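Local structure of cupin 2 conserved barrel domain protein (Leptotrichia buccalis, 3RNS) at residues Y61-N67 / D99-E105; S21-V27 / F42-E48. The protein is of unknown function but has the beta-barrel architecture of the cupin superfamily, whose members commonly bind a metal ion or small ligand inside the barrel. Where two conformers were deposited one is given. Numbering follows the deposited sequence.

Contact 1 of 2, residues Y61-N67 / D99-E105; sequences YYCFNGN and DNLKLIE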
# COMPACT_ATOMS: atom_id res chain seq x y z
N TYR A 61 0.08 3.85 -6.99
CA TYR A 61 -0.88 2.78 -6.99
C TYR A 61 -0.19 1.50 -6.68
O TYR A 61 0.88 1.22 -7.27
CB TYR A 61 -1.52 2.66 -8.37
CG TYR A 61 -2.44 3.82 -8.66
CD1 TYR A 61 -3.71 3.85 -8.12
CD2 TYR A 61 -2.01 4.92 -9.42
CE1 TYR A 61 -4.56 4.90 -8.34
CE2 TYR A 61 -2.86 5.98 -9.64
CZ TYR A 61 -4.14 5.96 -9.10
OH TYR A 61 -5.00 7.00 -9.25
N TYR A 62 -0.79 0.73 -5.77
CA TYR A 62 -0.40 -0.68 -5.57
C TYR A 62 -1.60 -1.54 -5.90
O TYR A 62 -2.71 -1.34 -5.34
CB TYR A 62 0.09 -0.91 -4.12
CG TYR A 62 0.38 -2.37 -3.86
CD1 TYR A 62 1.47 -3.00 -4.49
CD2 TYR A 62 -0.47 -3.16 -3.11
CE1 TYR A 62 1.72 -4.32 -4.33
CE2 TYR A 62 -0.19 -4.54 -2.93
CZ TYR A 62 0.90 -5.09 -3.56
OH TYR A 62 1.22 -6.41 -3.43
N CYS A 63 -1.44 -2.49 -6.82
CA CYS A 63 -2.54 -3.34 -7.26
C CYS A 63 -2.55 -4.63 -6.44
O CYS A 63 -1.54 -5.37 -6.39
CB CYS A 63 -2.39 -3.66 -8.75
SG CYS A 63 -3.57 -4.80 -9.36
N PHE A 64 -3.68 -4.89 -5.79
CA PHE A 64 -3.83 -6.09 -5.00
C PHE A 64 -4.88 -7.08 -5.53
O PHE A 64 -5.22 -8.05 -4.85
CB PHE A 64 -4.03 -5.70 -3.50
CG PHE A 64 -5.30 -4.93 -3.18
CD1 PHE A 64 -5.33 -3.52 -3.21
CD2 PHE A 64 -6.44 -5.61 -2.74
CE1 PHE A 64 -6.46 -2.86 -2.89
CE2 PHE A 64 -7.57 -4.93 -2.38
CZ PHE A 64 -7.60 -3.56 -2.47
N ASN A 65 -5.37 -6.87 -6.75
CA ASN A 65 -6.29 -7.82 -7.39
C ASN A 65 -6.46 -7.41 -8.82
O ASN A 65 -6.66 -6.22 -9.13
CB ASN A 65 -7.71 -7.83 -6.76
CG ASN A 65 -8.48 -9.15 -7.05
OD1 ASN A 65 -8.18 -10.18 -6.47
ND2 ASN A 65 -9.50 -9.08 -7.89
N GLY A 66 -6.46 -8.43 -9.67
CA GLY A 66 -6.86 -8.26 -11.04
C GLY A 66 -5.83 -7.66 -11.94
O GLY A 66 -4.62 -7.68 -11.65
N ASN A 67 -6.32 -7.12 -13.05
CA ASN A 67 -5.49 -6.66 -14.16
C ASN A 67 -6.12 -5.45 -14.73
O ASN A 67 -7.31 -5.44 -14.86
CB ASN A 67 -5.51 -7.70 -15.31
CG ASN A 67 -4.76 -8.94 -14.96
OD1 ASN A 67 -3.53 -8.96 -14.97
ND2 ASN A 67 -5.50 -9.99 -14.63
N ASP A 99 -10.51 -6.89 -15.65
CA ASP A 99 -11.29 -7.79 -14.82
C ASP A 99 -11.56 -6.99 -13.51
O ASP A 99 -11.61 -5.75 -13.56
CB ASP A 99 -10.47 -9.06 -14.57
CG ASP A 99 -9.11 -8.76 -14.00
OD1 ASP A 99 -8.95 -7.67 -13.35
OD2 ASP A 99 -8.19 -9.59 -14.21
N ASN A 100 -11.73 -7.64 -12.36
CA ASN A 100 -11.98 -6.87 -11.12
C ASN A 100 -10.67 -6.32 -10.54
O ASN A 100 -9.94 -7.03 -9.88
CB ASN A 100 -12.70 -7.74 -10.11
CG ASN A 100 -13.12 -6.96 -8.82
OD1 ASN A 100 -13.45 -7.62 -7.85
ND2 ASN A 100 -13.12 -5.60 -8.82
N LEU A 101 -10.37 -5.07 -10.85
CA LEU A 101 -9.11 -4.43 -10.52
C LEU A 101 -9.25 -3.73 -9.18
O LEU A 101 -10.18 -2.96 -8.98
CB LEU A 101 -8.77 -3.42 -11.59
CG LEU A 101 -7.46 -2.69 -11.36
CD1 LEU A 101 -6.24 -3.68 -11.37
CD2 LEU A 101 -7.36 -1.59 -12.39
N LYS A 102 -8.34 -4.03 -8.26
CA LYS A 102 -8.37 -3.38 -6.96
C LYS A 102 -7.04 -2.70 -6.72
O LYS A 102 -5.96 -3.25 -7.00
CB LYS A 102 -8.69 -4.38 -5.85
CG LYS A 102 -10.10 -5.02 -6.02
CD LYS A 102 -10.44 -5.90 -4.88
CE LYS A 102 -11.80 -6.61 -5.09
NZ LYS A 102 -12.06 -7.47 -3.90
N LEU A 103 -7.10 -1.50 -6.17
CA LEU A 103 -5.91 -0.64 -6.09
C LEU A 103 -5.89 0.05 -4.77
O LEU A 103 -6.96 0.48 -4.26
CB LEU A 103 -5.99 0.42 -7.17
CG LEU A 103 -5.99 0.03 -8.66
CD1 LEU A 103 -6.27 1.24 -9.49
CD2 LEU A 103 -4.66 -0.64 -9.06
N ILE A 104 -4.69 0.17 -4.18
CA ILE A 104 -4.45 1.16 -3.15
C ILE A 104 -3.93 2.41 -3.88
O ILE A 104 -2.99 2.32 -4.66
CB ILE A 104 -3.35 0.73 -2.12
CG1 ILE A 104 -3.63 -0.65 -1.53
CG2 ILE A 104 -3.24 1.80 -1.03
CD1 ILE A 104 -2.58 -1.14 -0.51
N GLU A 105 -4.53 3.57 -3.62
CA GLU A 105 -4.11 4.82 -4.20
C GLU A 105 -3.52 5.68 -3.08
O GLU A 105 -4.19 5.94 -2.10
CB GLU A 105 -5.29 5.58 -4.86
CG GLU A 105 -4.90 6.94 -5.45
CD GLU A 105 -6.09 7.74 -6.00
OE1 GLU A 105 -6.59 8.64 -5.29
OE2 GLU A 105 -6.54 7.48 -7.14
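The carboxylate of Asp-99 takes two hydrogen bonds from Asn-67: backbone N to OD1 at 2.7 Å and side-chain ND2 to OD2 at 2.8 Å. At the other end, Tyr-61 OH donates to Glu-105 OE2 (2.7 Å); Glu-105 OE1 is hydrogen-bonded to Tyr-38 OH. Between them runs an antiparallel ladder, joining neighbouring strands 59-65 and 101-108 in a sheet of the N-terminal cupin-type beta-barrel. Tyr-62 and Ile-104 form a hydrogen-bonded pair (Tyr-62 N to Ile-104 O 2.9 Å, Ile-104 N to Tyr-62 O 2.7 Å). Beyond Cys-63 and Leu-103 a beta bulge sets Phe-64 and Asn-65 opposite Lys-102: Phe-64 N reaches Lys-102 O at 3.1 Å, and Lys-102 N reaches Asn-65 O at 2.9 Å. Asn-65 ND2 adds a bond to Asn-100 O (2.9 Å). Gly-66 has positive phi, and a CB there would clash with Asn-100 O and Asp-99 OD1, so glycine suits the spot.

Packing differs by face. Tyr-61, Cys-63, Leu-101 and Leu-103 share one, with Cys-63 SG 3.5 Å from Leu-101 CD1; Ile-95 lies against it. On the other, Tyr-62 CD2 meets Ile-104 CD1 at 3.9 Å, and both touch strand 174-180 of the second barrel. Lys-102 CB sits over the Phe-64 ring in a CH-pi contact, while Lys-102 NZ hydrogen-bonds to Ile-19 O. With uncharged donors serving both carboxylates, the strand ends are tied without salt bridges between them.

Contact 2 of 2, residues S21-V27 / F42-E48; sequences SKEAEVV and FSLAKDE
Val-26, with chi1 t, lays CG2 over Glu-48 CB (3.7 Å) and Leu-44 CG (4.3 Å), while its CG1 meets the edge of the Phe-42 ring at CD2, 4.3 Å away; a branched apolar residue covers all three. Val-26 and Leu-44 are an antiparallel non-hydrogen-bonded pair (CA-CA 4.6 Å). Next come Val-27 and Ser-43, hydrogen-bonded: Val-27 N to Ser-43 O 2.9 Å, Ser-43 N to Val-27 O 2.8 Å. These are the open ends of the beta hairpin 26-33/37-44, at the edge of a barrel sheet. Ala-45 N extends the pairing to Glu-25 O (3.1 Å). Beyond it each segment bends through a type II turn, Lys-22 to Glu-25 and Ala-45 to Glu-48, with Ala-24 and Asp-47 at positive phi. The small Ala-45 lets the first turn close in, its CB 3.2 Å from Lys-22 O. Ser-21 (chi1 p) and Ser-43 (chi1 t) share an OG-OG hydrogen bond of 2.7 Å, and a water bridges Ala-24 N (2.8 Å) and Lys-46 O (3.0 Å).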
# COMPACT_ATOMS: atom_id res chain seq x y z
N SER A 21 -16.65 -4.75 -5.66
CA SER A 21 -17.60 -4.09 -6.58
C SER A 21 -18.47 -5.13 -7.30
O SER A 21 -18.03 -6.23 -7.57
CB SER A 21 -16.85 -3.18 -7.58
OG SER A 21 -15.66 -3.76 -8.08
N LYS A 22 -19.71 -4.81 -7.56
CA LYS A 22 -20.55 -5.64 -8.44
C LYS A 22 -20.41 -5.13 -9.87
O LYS A 22 -19.70 -4.15 -10.11
CB LYS A 22 -22.01 -5.56 -8.00
CG LYS A 22 -22.24 -6.24 -6.65
CD LYS A 22 -23.58 -5.82 -6.02
CE LYS A 22 -23.59 -4.34 -5.60
NZ LYS A 22 -24.22 -4.08 -4.28
N GLU A 23 -21.09 -5.79 -10.82
CA GLU A 23 -20.97 -5.42 -12.25
C GLU A 23 -21.19 -3.94 -12.44
O GLU A 23 -22.11 -3.38 -11.88
CB GLU A 23 -21.98 -6.16 -13.18
CG GLU A 23 -21.68 -5.90 -14.71
CD GLU A 23 -22.77 -6.37 -15.70
OE1 GLU A 23 -23.92 -6.65 -15.31
OE2 GLU A 23 -22.44 -6.43 -16.90
N ALA A 24 -20.36 -3.32 -13.27
CA ALA A 24 -20.50 -1.92 -13.67
C ALA A 24 -20.35 -0.85 -12.54
O ALA A 24 -20.65 0.32 -12.75
CB ALA A 24 -21.81 -1.73 -14.45
N GLU A 25 -19.84 -1.24 -11.38
CA GLU A 25 -19.62 -0.32 -10.28
C GLU A 25 -18.13 0.01 -10.13
O GLU A 25 -17.27 -0.82 -10.38
CB GLU A 25 -20.01 -0.96 -8.94
CG GLU A 25 -21.50 -1.10 -8.64
CD GLU A 25 -21.72 -1.83 -7.31
OE1 GLU A 25 -20.74 -2.35 -6.69
OE2 GLU A 25 -22.89 -1.90 -6.88
N VAL A 26 -17.86 1.21 -9.66
CA VAL A 26 -16.55 1.57 -9.10
C VAL A 26 -16.82 1.94 -7.66
O VAL A 26 -17.70 2.79 -7.36
CB VAL A 26 -15.90 2.76 -9.84
CG1 VAL A 26 -14.56 3.22 -9.16
CG2 VAL A 26 -15.65 2.41 -11.36
N VAL A 27 -16.11 1.30 -6.76
CA VAL A 27 -16.28 1.54 -5.35
C VAL A 27 -14.98 2.09 -4.82
O VAL A 27 -13.88 1.63 -5.20
CB VAL A 27 -16.70 0.25 -4.60
CG1 VAL A 27 -16.80 0.51 -3.05
CG2 VAL A 27 -18.03 -0.30 -5.18
N PHE A 42 -9.65 1.45 -4.09
CA PHE A 42 -10.56 1.35 -5.22
C PHE A 42 -10.81 -0.08 -5.61
O PHE A 42 -9.87 -0.89 -5.61
CB PHE A 42 -9.95 2.06 -6.43
CG PHE A 42 -10.01 3.56 -6.34
CD1 PHE A 42 -9.06 4.26 -5.64
CD2 PHE A 42 -11.04 4.25 -6.93
CE1 PHE A 42 -9.13 5.64 -5.56
CE2 PHE A 42 -11.11 5.65 -6.87
CZ PHE A 42 -10.15 6.33 -6.18
N SER A 43 -12.06 -0.40 -5.94
CA SER A 43 -12.38 -1.64 -6.66
C SER A 43 -13.18 -1.30 -7.89
O SER A 43 -14.23 -0.65 -7.79
CB SER A 43 -13.18 -2.59 -5.76
OG SER A 43 -13.56 -3.77 -6.43
N LEU A 44 -12.66 -1.66 -9.06
CA LEU A 44 -13.29 -1.38 -10.33
C LEU A 44 -13.79 -2.67 -10.95
O LEU A 44 -13.04 -3.61 -11.09
CB LEU A 44 -12.28 -0.78 -11.32
CG LEU A 44 -11.79 0.63 -11.16
CD1 LEU A 44 -10.95 0.75 -9.90
CD2 LEU A 44 -10.97 1.02 -12.43
N ALA A 45 -15.05 -2.70 -11.34
CA ALA A 45 -15.63 -3.88 -12.00
C ALA A 45 -15.05 -3.91 -13.39
O ALA A 45 -14.60 -2.88 -13.91
CB ALA A 45 -17.18 -3.81 -12.09
N LYS A 46 -15.06 -5.09 -13.97
CA LYS A 46 -14.57 -5.28 -15.33
C LYS A 46 -15.10 -4.25 -16.26
O LYS A 46 -16.27 -3.95 -16.26
CB LYS A 46 -14.99 -6.64 -15.85
CG LYS A 46 -14.51 -6.91 -17.26
CD LYS A 46 -15.01 -8.29 -17.75
CE LYS A 46 -14.51 -8.59 -19.15
NZ LYS A 46 -14.18 -10.06 -19.29
N ASP A 47 -14.20 -3.69 -17.04
CA ASP A 47 -14.48 -2.71 -18.07
C ASP A 47 -14.85 -1.34 -17.56
O ASP A 47 -15.08 -0.46 -18.36
CB ASP A 47 -15.49 -3.22 -19.14
CG ASP A 47 -14.87 -4.32 -20.07
OD1 ASP A 47 -13.63 -4.37 -20.26
OD2 ASP A 47 -15.63 -5.15 -20.58
N GLU A 48 -14.85 -1.10 -16.25
CA GLU A 48 -15.07 0.27 -15.76
C GLU A 48 -13.76 1.02 -15.79
O GLU A 48 -12.69 0.44 -15.93
CB GLU A 48 -15.63 0.24 -14.32
CG GLU A 48 -17.04 -0.41 -14.27
CD GLU A 48 -18.07 0.39 -15.09
OE1 GLU A 48 -18.27 1.58 -14.79
OE2 GLU A 48 -18.67 -0.15 -16.04
O HOH W 1 -18.69 -4.89 -14.81

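Contact 2 comes first along the chain and is complete before contact 1 opens; their centres lie 11 Å apart, on the same side of the chain's centre. Both belong to one antiparallel sheet, in which strands 26-33, 37-44, 101-108 and 59-65 follow one another, so the two contacts meet where 37-44 runs beside 101-108. There Leu-101 O lies 2.8 Å from Leu-44 N and Leu-103 O lies 2.9 Å from Phe-42 N, probable hydrogen bonds. Contact 2 is the outer edge of this sheet, whereas contact 1 lies further in. Residues distant in sequence are thereby knitted into one wall of the N-terminal barrel.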